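Local atomic coordinates of vanadium-dependent bromoperoxidase (Corallina officinalis, PDB entry 1QHB), a protein that catalyses the halogenation of organic substrates with bromide and hydrogen peroxide, using bound vanadate, and assembles as a homododecamer with one calcium ion per subunit. Residues R121-S126 with S475-S480; H402-P407 with P479-G484. All coordinates share one frame; numbering follows the deposited sequence.

In the fold
Contacts 1 and 2 lie about 10 Å apart, centre to centre, and both use the loop between helices 439-456 and 484-499. Contact 1 sets the last part of that loop, 475-480, against residues 121-126, which carry the short strand 123-124 and end 349 residues before 475. Contact 2 sets the overlapping, slightly later residues 479-484, up to the start of helix 484-499, against residues 402-407, which join helix 376-402 to helix 407-422. Pro479 and Ser480 belong to both. The two contacts also meet directly: Arg406 NE lies 2.8 Å from His478 O, a probable hydrogen bond. One loop thus ties a subunit interface, at contact 1, to the anion pocket at the start of helix 484-499, where phosphate sits in the vanadate site.

Contact 1 of 2, residues R121-S126 with S475-S480; sequences RGWENS and SPFHPS
Phe477 reaches between Arg121 and Trp123, and its ring meets each differently. Arg121 lies over one face: its CG is 3.9 Å from the Phe477 ring centroid and 29° off the ring normal, a CH-pi contact. The arginine chain bends at chi3, which brings the guanidinium back past the ring, with Phe477 CD1 over one of its own faces; the two planes are 46° apart. Trp123 meets the same ring obliquely, neither stacked nor edge-to-face, with its CD1 3.5 Å from Phe477 CD2. Gly122 O approaches Phe477 CB to 3.4 Å, so the backbone joins in enclosing the aromatic side chain.

Glu124 crosses Phe477 at about a right angle. Its extended chain carries OE2 to the amide of Phe477, and N to OE2 is 2.7 Å with an N-H...O angle of 151°. The same oxygen forms a salt bridge with Arg121 NH2 at 3.2 Å, so an amide and a guanidinium both hold the carboxylate. In return Glu124 N gives a weak bond to Phe477 O, 3.3 Å long, at the centre of an inverse gamma turn. Glu124 OE2 also lies 3.7 Å from CD2 of His478, an active-site residue by similarity, whose ND1 bonds to Lys398.

Beyond the pair, His478 packs on Arg395 and Phe399 of helix 376-402, and Trp123 NE1 bonds to Lys59 O. Strand 123-124 pairs in parallel with a strand of a neighbouring subunit, so the sheet continues across the interface beside the active-site loop.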
ATOM      1  N   ARG A 121     -40.487 -18.861  29.162  1.00 19.95           N
ATOM      2  CA  ARG A 121     -39.817 -17.589  28.807  1.00 22.24           C
ATOM      3  C   ARG A 121     -38.515 -18.019  28.129  1.00 21.95           C
ATOM      4  O   ARG A 121     -38.063 -19.122  28.431  1.00 24.79           O
ATOM      5  CB  ARG A 121     -39.604 -16.652  30.009  1.00 16.81           C
ATOM      6  CG  ARG A 121     -38.871 -17.289  31.168  1.00 19.36           C
ATOM      7  CD  ARG A 121     -38.722 -16.345  32.353  1.00 22.67           C
ATOM      8  NE  ARG A 121     -37.999 -15.125  31.973  1.00 21.38           N
ATOM      9  CZ  ARG A 121     -37.250 -14.373  32.751  1.00 26.83           C
ATOM     10  NH1 ARG A 121     -37.065 -14.689  34.034  1.00 15.77           N
ATOM     11  NH2 ARG A 121     -36.713 -13.291  32.170  1.00 17.49           N
ATOM     12  N   GLY A 122     -37.911 -17.217  27.247  1.00 20.65           N
ATOM     13  CA  GLY A 122     -36.698 -17.590  26.556  1.00 19.52           C
ATOM     14  C   GLY A 122     -35.446 -16.887  27.048  1.00 21.82           C
ATOM     15  O   GLY A 122     -35.515 -16.015  27.923  1.00 17.28           O
ATOM     16  N   TRP A 123     -34.289 -17.314  26.528  1.00 21.45           N
ATOM     17  CA  TRP A 123     -33.015 -16.719  26.979  1.00 21.92           C
ATOM     18  C   TRP A 123     -32.900 -15.292  26.483  1.00 24.57           C
ATOM     19  O   TRP A 123     -33.457 -15.088  25.420  1.00 19.82           O
ATOM     20  CB  TRP A 123     -31.834 -17.561  26.528  1.00 18.87           C
ATOM     21  CG  TRP A 123     -31.918 -18.929  27.158  1.00 21.38           C
ATOM     22  CD1 TRP A 123     -31.534 -19.262  28.410  1.00 17.77           C
ATOM     23  CD2 TRP A 123     -32.408 -20.123  26.542  1.00 14.99           C
ATOM     24  NE1 TRP A 123     -31.746 -20.610  28.644  1.00 17.07           N
ATOM     25  CE2 TRP A 123     -32.273 -21.147  27.496  1.00 16.84           C
ATOM     26  CE3 TRP A 123     -32.909 -20.430  25.283  1.00 20.59           C
ATOM     27  CZ2 TRP A 123     -32.657 -22.470  27.239  1.00 17.71           C
ATOM     28  CZ3 TRP A 123     -33.264 -21.745  25.033  1.00 20.31           C
ATOM     29  CH2 TRP A 123     -33.150 -22.747  26.004  1.00 20.03           C
ATOM     30  N   GLU A 124     -32.264 -14.402  27.260  1.00 23.24           N
ATOM     31  CA  GLU A 124     -32.227 -13.008  26.816  1.00 25.85           C
ATOM     32  C   GLU A 124     -30.924 -12.671  26.126  1.00 22.59           C
ATOM     33  O   GLU A 124     -29.864 -12.579  26.767  1.00 18.69           O
ATOM     34  CB  GLU A 124     -32.466 -12.089  28.052  1.00 28.47           C
ATOM     35  CG  GLU A 124     -33.701 -12.565  28.846  1.00 43.15           C
ATOM     36  CD  GLU A 124     -33.939 -11.876  30.165  1.00 49.62           C
ATOM     37  OE1 GLU A 124     -34.300 -10.670  30.135  1.00 48.53           O
ATOM     38  OE2 GLU A 124     -33.790 -12.482  31.263  1.00 33.25           O
ATOM     39  N   ASN A 125     -30.944 -12.472  24.793  1.00 20.83           N
ATOM     40  CA  ASN A 125     -29.712 -12.092  24.103  1.00 21.09           C
ATOM     41  C   ASN A 125     -28.529 -12.992  24.432  1.00 19.17           C
ATOM     42  O   ASN A 125     -27.452 -12.541  24.889  1.00 16.90           O
ATOM     43  CB  ASN A 125     -29.295 -10.670  24.528  1.00 24.47           C
ATOM     44  CG  ASN A 125     -30.322  -9.635  24.098  1.00 34.13           C
ATOM     45  OD1 ASN A 125     -30.880  -8.925  24.945  1.00 28.44           O
ATOM     46  ND2 ASN A 125     -30.545  -9.605  22.789  1.00 24.92           N
ATOM     47  N   SER A 126     -28.680 -14.278  24.128  1.00 14.77           N
ATOM     48  CA  SER A 126     -27.608 -15.228  24.396  1.00 18.00           C
ATOM     49  C   SER A 126     -26.409 -15.016  23.500  1.00 17.56           C
ATOM     50  O   SER A 126     -25.360 -15.539  23.881  1.00 21.00           O
ATOM     51  CB  SER A 126     -28.132 -16.647  24.279  1.00 20.66           C
ATOM     52  OG  SER A 126     -29.105 -16.693  23.216  1.00 22.52           O
ATOM     53  N   SER A 475     -33.980 -15.458  39.190  1.00 12.76           N
ATOM     54  CA  SER A 475     -33.057 -14.690  38.377  1.00 12.10           C
ATOM     55  C   SER A 475     -33.558 -14.545  36.951  1.00  9.79           C
ATOM     56  O   SER A 475     -34.358 -15.344  36.493  1.00 10.24           O
ATOM     57  CB  SER A 475     -31.718 -15.427  38.259  1.00 16.08           C
ATOM     58  OG  SER A 475     -31.954 -16.509  37.378  1.00 10.41           O
ATOM     59  N   PRO A 476     -33.022 -13.554  36.263  1.00 11.36           N
ATOM     60  CA  PRO A 476     -33.240 -13.367  34.841  1.00  9.26           C
ATOM     61  C   PRO A 476     -32.758 -14.608  34.075  1.00 12.04           C
ATOM     62  O   PRO A 476     -32.062 -15.511  34.568  1.00 11.11           O
ATOM     63  CB  PRO A 476     -32.297 -12.226  34.484  1.00 10.19           C
ATOM     64  CG  PRO A 476     -32.120 -11.461  35.774  1.00 10.05           C
ATOM     65  CD  PRO A 476     -32.002 -12.594  36.800  1.00  9.90           C
ATOM     66  N   PHE A 477     -33.118 -14.655  32.790  1.00 12.62           N
ATOM     67  CA  PHE A 477     -32.741 -15.800  31.969  1.00 14.35           C
ATOM     68  C   PHE A 477     -31.354 -15.715  31.347  1.00 15.61           C
ATOM     69  O   PHE A 477     -31.243 -15.780  30.134  1.00 13.93           O
ATOM     70  CB  PHE A 477     -33.814 -16.025  30.898  1.00 12.51           C
ATOM     71  CG  PHE A 477     -34.522 -17.344  31.145  1.00 12.39           C
ATOM     72  CD1 PHE A 477     -35.351 -17.523  32.229  1.00 15.19           C
ATOM     73  CD2 PHE A 477     -34.427 -18.363  30.217  1.00 15.22           C
ATOM     74  CE1 PHE A 477     -36.027 -18.712  32.388  1.00 11.67           C
ATOM     75  CE2 PHE A 477     -35.107 -19.552  30.363  1.00 13.12           C
ATOM     76  CZ  PHE A 477     -35.892 -19.725  31.483  1.00 13.16           C
ATOM     77  N   HIS A 478     -30.329 -15.553  32.188  1.00 13.16           N
ATOM     78  CA  HIS A 478     -28.948 -15.513  31.709  1.00 12.12           C
ATOM     79  C   HIS A 478     -28.052 -15.816  32.917  1.00 13.15           C
ATOM     80  O   HIS A 478     -28.384 -15.594  34.080  1.00 12.64           O
ATOM     81  CB  HIS A 478     -28.612 -14.242  30.968  1.00  8.69           C
ATOM     82  CG  HIS A 478     -28.998 -12.954  31.638  1.00  9.41           C
ATOM     83  ND1 HIS A 478     -28.234 -12.318  32.597  1.00  9.83           N
ATOM     84  CD2 HIS A 478     -30.145 -12.212  31.445  1.00  8.46           C
ATOM     85  CE1 HIS A 478     -28.894 -11.217  32.944  1.00  9.66           C
ATOM     86  NE2 HIS A 478     -30.048 -11.131  32.279  1.00  5.58           N
ATOM     87  N   PRO A 479     -26.899 -16.416  32.646  1.00 11.74           N
ATOM     88  CA  PRO A 479     -25.958 -16.847  33.630  1.00  9.18           C
ATOM     89  C   PRO A 479     -25.521 -15.802  34.635  1.00 10.25           C
ATOM     90  O   PRO A 479     -25.715 -14.582  34.476  1.00  8.24           O
ATOM     91  CB  PRO A 479     -24.770 -17.393  32.815  1.00  9.71           C
ATOM     92  CG  PRO A 479     -25.456 -17.867  31.549  1.00  9.36           C
ATOM     93  CD  PRO A 479     -26.397 -16.696  31.249  1.00 11.07           C
ATOM     94  N   SER A 480     -24.963 -16.335  35.736  1.00  8.41           N
ATOM     95  CA  SER A 480     -24.607 -15.460  36.844  1.00  9.69           C
ATOM     96  C   SER A 480     -23.341 -14.659  36.768  1.00 11.57           C
ATOM     97  O   SER A 480     -23.254 -13.676  37.524  1.00 12.39           O
ATOM     98  CB  SER A 480     -24.526 -16.432  38.058  1.00 10.35           C
ATOM     99  OG  SER A 480     -24.716 -15.684  39.258  1.00 12.83           O
TER

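Contact 2 of 2, residues H402-P407 with P479-G484; sequences HRRLRP and PSYGSG. With PO4 (phosphate ion), chain G.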
ATOM      1  N   HIS A 402     -18.012 -18.367  30.957  1.00  8.99           N
ATOM      2  CA  HIS A 402     -18.200 -19.090  32.196  1.00  9.94           C
ATOM      3  C   HIS A 402     -19.506 -19.806  32.418  1.00  9.99           C
ATOM      4  O   HIS A 402     -19.439 -20.790  33.125  1.00 10.74           O
ATOM      5  CB  HIS A 402     -18.036 -18.120  33.386  1.00  8.76           C
ATOM      6  CG  HIS A 402     -16.808 -17.257  33.252  1.00 10.39           C
ATOM      7  ND1 HIS A 402     -15.607 -17.730  33.711  1.00 11.56           N
ATOM      8  CD2 HIS A 402     -16.589 -16.023  32.720  1.00  9.00           C
ATOM      9  CE1 HIS A 402     -14.664 -16.813  33.472  1.00  7.10           C
ATOM     10  NE2 HIS A 402     -15.241 -15.784  32.890  1.00  7.59           N
ATOM     11  N   ARG A 403     -20.653 -19.345  31.944  1.00  7.91           N
ATOM     12  CA  ARG A 403     -21.919 -19.990  32.177  1.00 10.08           C
ATOM     13  C   ARG A 403     -22.069 -20.462  33.637  1.00 12.17           C
ATOM     14  O   ARG A 403     -22.462 -21.599  33.841  1.00 12.42           O
ATOM     15  CB  ARG A 403     -22.081 -21.167  31.185  1.00  5.95           C
ATOM     16  CG  ARG A 403     -22.354 -20.641  29.745  1.00 10.19           C
ATOM     17  CD  ARG A 403     -22.320 -21.749  28.727  1.00  8.97           C
ATOM     18  NE  ARG A 403     -21.054 -22.523  28.577  1.00 11.49           N
ATOM     19  CZ  ARG A 403     -20.117 -22.270  27.680  1.00 19.93           C
ATOM     20  NH1 ARG A 403     -20.188 -21.249  26.835  1.00 10.80           N
ATOM     21  NH2 ARG A 403     -19.038 -23.030  27.515  1.00  9.53           N
ATOM     22  N   ARG A 404     -21.872 -19.584  34.618  1.00 12.03           N
ATOM     23  CA  ARG A 404     -22.032 -19.894  36.030  1.00  9.48           C
ATOM     24  C   ARG A 404     -23.499 -19.998  36.449  1.00 12.22           C
ATOM     25  O   ARG A 404     -24.353 -19.184  36.016  1.00 10.12           O
ATOM     26  CB  ARG A 404     -21.304 -18.901  36.917  1.00  7.33           C
ATOM     27  CG  ARG A 404     -21.350 -19.276  38.414  1.00 10.54           C
ATOM     28  CD  ARG A 404     -20.746 -18.169  39.259  1.00  7.58           C
ATOM     29  NE  ARG A 404     -20.473 -18.638  40.633  1.00  9.40           N
ATOM     30  CZ  ARG A 404     -19.930 -17.847  41.549  1.00 12.28           C
ATOM     31  NH1 ARG A 404     -19.551 -16.576  41.307  1.00  6.29           N
ATOM     32  NH2 ARG A 404     -19.720 -18.309  42.762  1.00 10.06           N
ATOM     33  N   LEU A 405     -23.786 -21.037  37.259  1.00 11.28           N
ATOM     34  CA  LEU A 405     -25.161 -21.232  37.691  1.00 12.99           C
ATOM     35  C   LEU A 405     -25.548 -20.108  38.666  1.00 11.63           C
ATOM     36  O   LEU A 405     -24.736 -19.647  39.475  1.00 11.70           O
ATOM     37  CB  LEU A 405     -25.442 -22.599  38.331  1.00  9.49           C
ATOM     38  CG  LEU A 405     -25.090 -22.804  39.803  1.00 13.75           C
ATOM     39  CD1 LEU A 405     -25.405 -24.266  40.101  1.00 12.27           C
ATOM     40  CD2 LEU A 405     -23.621 -22.482  40.084  1.00  6.27           C
ATOM     41  N   ARG A 406     -26.814 -19.742  38.589  1.00  8.88           N
ATOM     42  CA  ARG A 406     -27.280 -18.683  39.505  1.00  9.76           C
ATOM     43  C   ARG A 406     -27.390 -19.275  40.905  1.00 10.82           C
ATOM     44  O   ARG A 406     -27.484 -20.489  41.090  1.00 11.81           O
ATOM     45  CB  ARG A 406     -28.618 -18.147  38.997  1.00  9.61           C
ATOM     46  CG  ARG A 406     -28.513 -17.333  37.693  1.00  8.88           C
ATOM     47  CD  ARG A 406     -28.242 -15.859  38.038  1.00 13.17           C
ATOM     48  NE  ARG A 406     -28.325 -15.062  36.802  1.00 13.95           N
ATOM     49  CZ  ARG A 406     -28.455 -13.758  36.759  1.00 14.93           C
ATOM     50  NH1 ARG A 406     -28.530 -13.023  37.861  1.00 10.61           N
ATOM     51  NH2 ARG A 406     -28.529 -13.127  35.604  1.00  8.15           N
ATOM     52  N   PRO A 407     -27.365 -18.434  41.932  1.00  9.92           N
ATOM     53  CA  PRO A 407     -27.497 -18.838  43.335  1.00  9.74           C
ATOM     54  C   PRO A 407     -28.690 -19.707  43.639  1.00 14.03           C
ATOM     55  O   PRO A 407     -28.618 -20.655  44.426  1.00 10.84           O
ATOM     56  CB  PRO A 407     -27.581 -17.504  44.097  1.00  9.00           C
ATOM     57  CG  PRO A 407     -26.856 -16.544  43.196  1.00  7.94           C
ATOM     58  CD  PRO A 407     -27.203 -16.953  41.783  1.00  8.15           C
ATOM     59  N   PRO A 479     -26.899 -16.416  32.646  1.00 11.74           N
ATOM     60  CA  PRO A 479     -25.958 -16.847  33.630  1.00  9.18           C
ATOM     61  C   PRO A 479     -25.521 -15.802  34.635  1.00 10.25           C
ATOM     62  O   PRO A 479     -25.715 -14.582  34.476  1.00  8.24           O
ATOM     63  CB  PRO A 479     -24.770 -17.393  32.815  1.00  9.71           C
ATOM     64  CG  PRO A 479     -25.456 -17.867  31.549  1.00  9.36           C
ATOM     65  CD  PRO A 479     -26.397 -16.696  31.249  1.00 11.07           C
ATOM     66  N   SER A 480     -24.963 -16.335  35.736  1.00  8.41           N
ATOM     67  CA  SER A 480     -24.607 -15.460  36.844  1.00  9.69           C
ATOM     68  C   SER A 480     -23.341 -14.659  36.768  1.00 11.57           C
ATOM     69  O   SER A 480     -23.254 -13.676  37.524  1.00 12.39           O
ATOM     70  CB  SER A 480     -24.526 -16.432  38.058  1.00 10.35           C
ATOM     71  OG  SER A 480     -24.716 -15.684  39.258  1.00 12.83           O
ATOM     72  N   TYR A 481     -22.332 -15.031  35.968  1.00 11.83           N
ATOM     73  CA  TYR A 481     -21.051 -14.309  36.075  1.00 11.48           C
ATOM     74  C   TYR A 481     -20.560 -13.762  34.760  1.00 10.36           C
ATOM     75  O   TYR A 481     -20.287 -14.558  33.874  1.00 10.02           O
ATOM     76  CB  TYR A 481     -20.099 -15.396  36.597  1.00  8.65           C
ATOM     77  CG  TYR A 481     -18.684 -14.970  36.888  1.00  9.21           C
ATOM     78  CD1 TYR A 481     -18.395 -14.386  38.110  1.00  6.99           C
ATOM     79  CD2 TYR A 481     -17.642 -15.173  35.988  1.00  9.78           C
ATOM     80  CE1 TYR A 481     -17.122 -13.994  38.426  1.00 10.19           C
ATOM     81  CE2 TYR A 481     -16.335 -14.760  36.282  1.00  8.58           C
ATOM     82  CZ  TYR A 481     -16.106 -14.185  37.490  1.00  9.52           C
ATOM     83  OH  TYR A 481     -14.852 -13.769  37.854  1.00 11.92           O
ATOM     84  N   GLY A 482     -20.478 -12.462  34.589  1.00  8.25           N
ATOM     85  CA  GLY A 482     -20.755 -11.484  35.586  1.00  7.47           C
ATOM     86  C   GLY A 482     -22.174 -10.962  35.596  1.00  9.13           C
ATOM     87  O   GLY A 482     -23.099 -11.671  35.222  1.00 10.40           O
ATOM     88  N   SER A 483     -22.348  -9.708  35.998  1.00 10.19           N
ATOM     89  CA  SER A 483     -23.685  -9.161  36.209  1.00  8.07           C
ATOM     90  C   SER A 483     -23.920  -7.950  35.353  1.00  9.36           C
ATOM     91  O   SER A 483     -23.071  -7.042  35.292  1.00  9.38           O
ATOM     92  CB  SER A 483     -23.774  -8.800  37.738  1.00 10.55           C
ATOM     93  OG  SER A 483     -24.822  -7.846  37.989  1.00 11.72           O
ATOM     94  N   GLY A 484     -25.113  -7.820  34.766  1.00  8.48           N
ATOM     95  CA  GLY A 484     -25.458  -6.660  33.972  1.00  8.68           C
ATOM     96  C   GLY A 484     -25.559  -5.429  34.835  1.00 11.12           C
ATOM     97  O   GLY A 484     -25.071  -4.352  34.465  1.00 12.31           O
TER
HETATM   98  P   PO4 G3000     -28.206  -9.227  36.244  1.00 11.64           P
HETATM   99  O1  PO4 G3000     -28.869 -10.341  36.975  1.00 14.53           O
HETATM  100  O2  PO4 G3000     -27.783  -8.134  37.165  1.00 15.34           O
HETATM  101  O3  PO4 G3000     -29.131  -8.704  35.224  1.00 17.49           O
HETATM  102  O4  PO4 G3000     -26.978  -9.823  35.597  1.00 15.84           O
HETATM  103  O   HOH W   1     -21.468 -16.802  33.691  1.00 11.03           O
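Ser480 and Arg404 make the backbone link: Ser480 N to Arg404 O is 2.9 Å and nearly straight, at 175°. Beside it, a water accepts from Arg404 N.

The aromatic contact is edge-to-face. Tyr481 turns its CD2-CE2 edge to one face of His402, with centroids 4.8 Å apart and planes at 87°; CG anti to the backbone N (chi1 -177°) carries the tyrosine ring there. Tyr481 CB packs against Arg404 CB, 3.7 Å away, and Tyr481 OH bonds to Pro145 O.

Ionic and polar contacts gather at the phosphate, probably from the crystallisation liquor. The Arg406 chain bends at chi2, and both terminal nitrogens donate to phosphate O1, which lies in the guanidinium plane; NH1 to O1 is 2.8 Å. From the other segment, Gly484 N gives O4 a bond of 2.9 Å, and Ser483 OG gives O2 one of 3.1 Å. Arg545, His485, Lys398 and His551 complete the site.

Donors from both segments thus converge on one tetrahedral anion, consistent with phosphate standing in for vanadate; the helix beginning at Gly484 probably adds favourable electrostatics through its N-terminus.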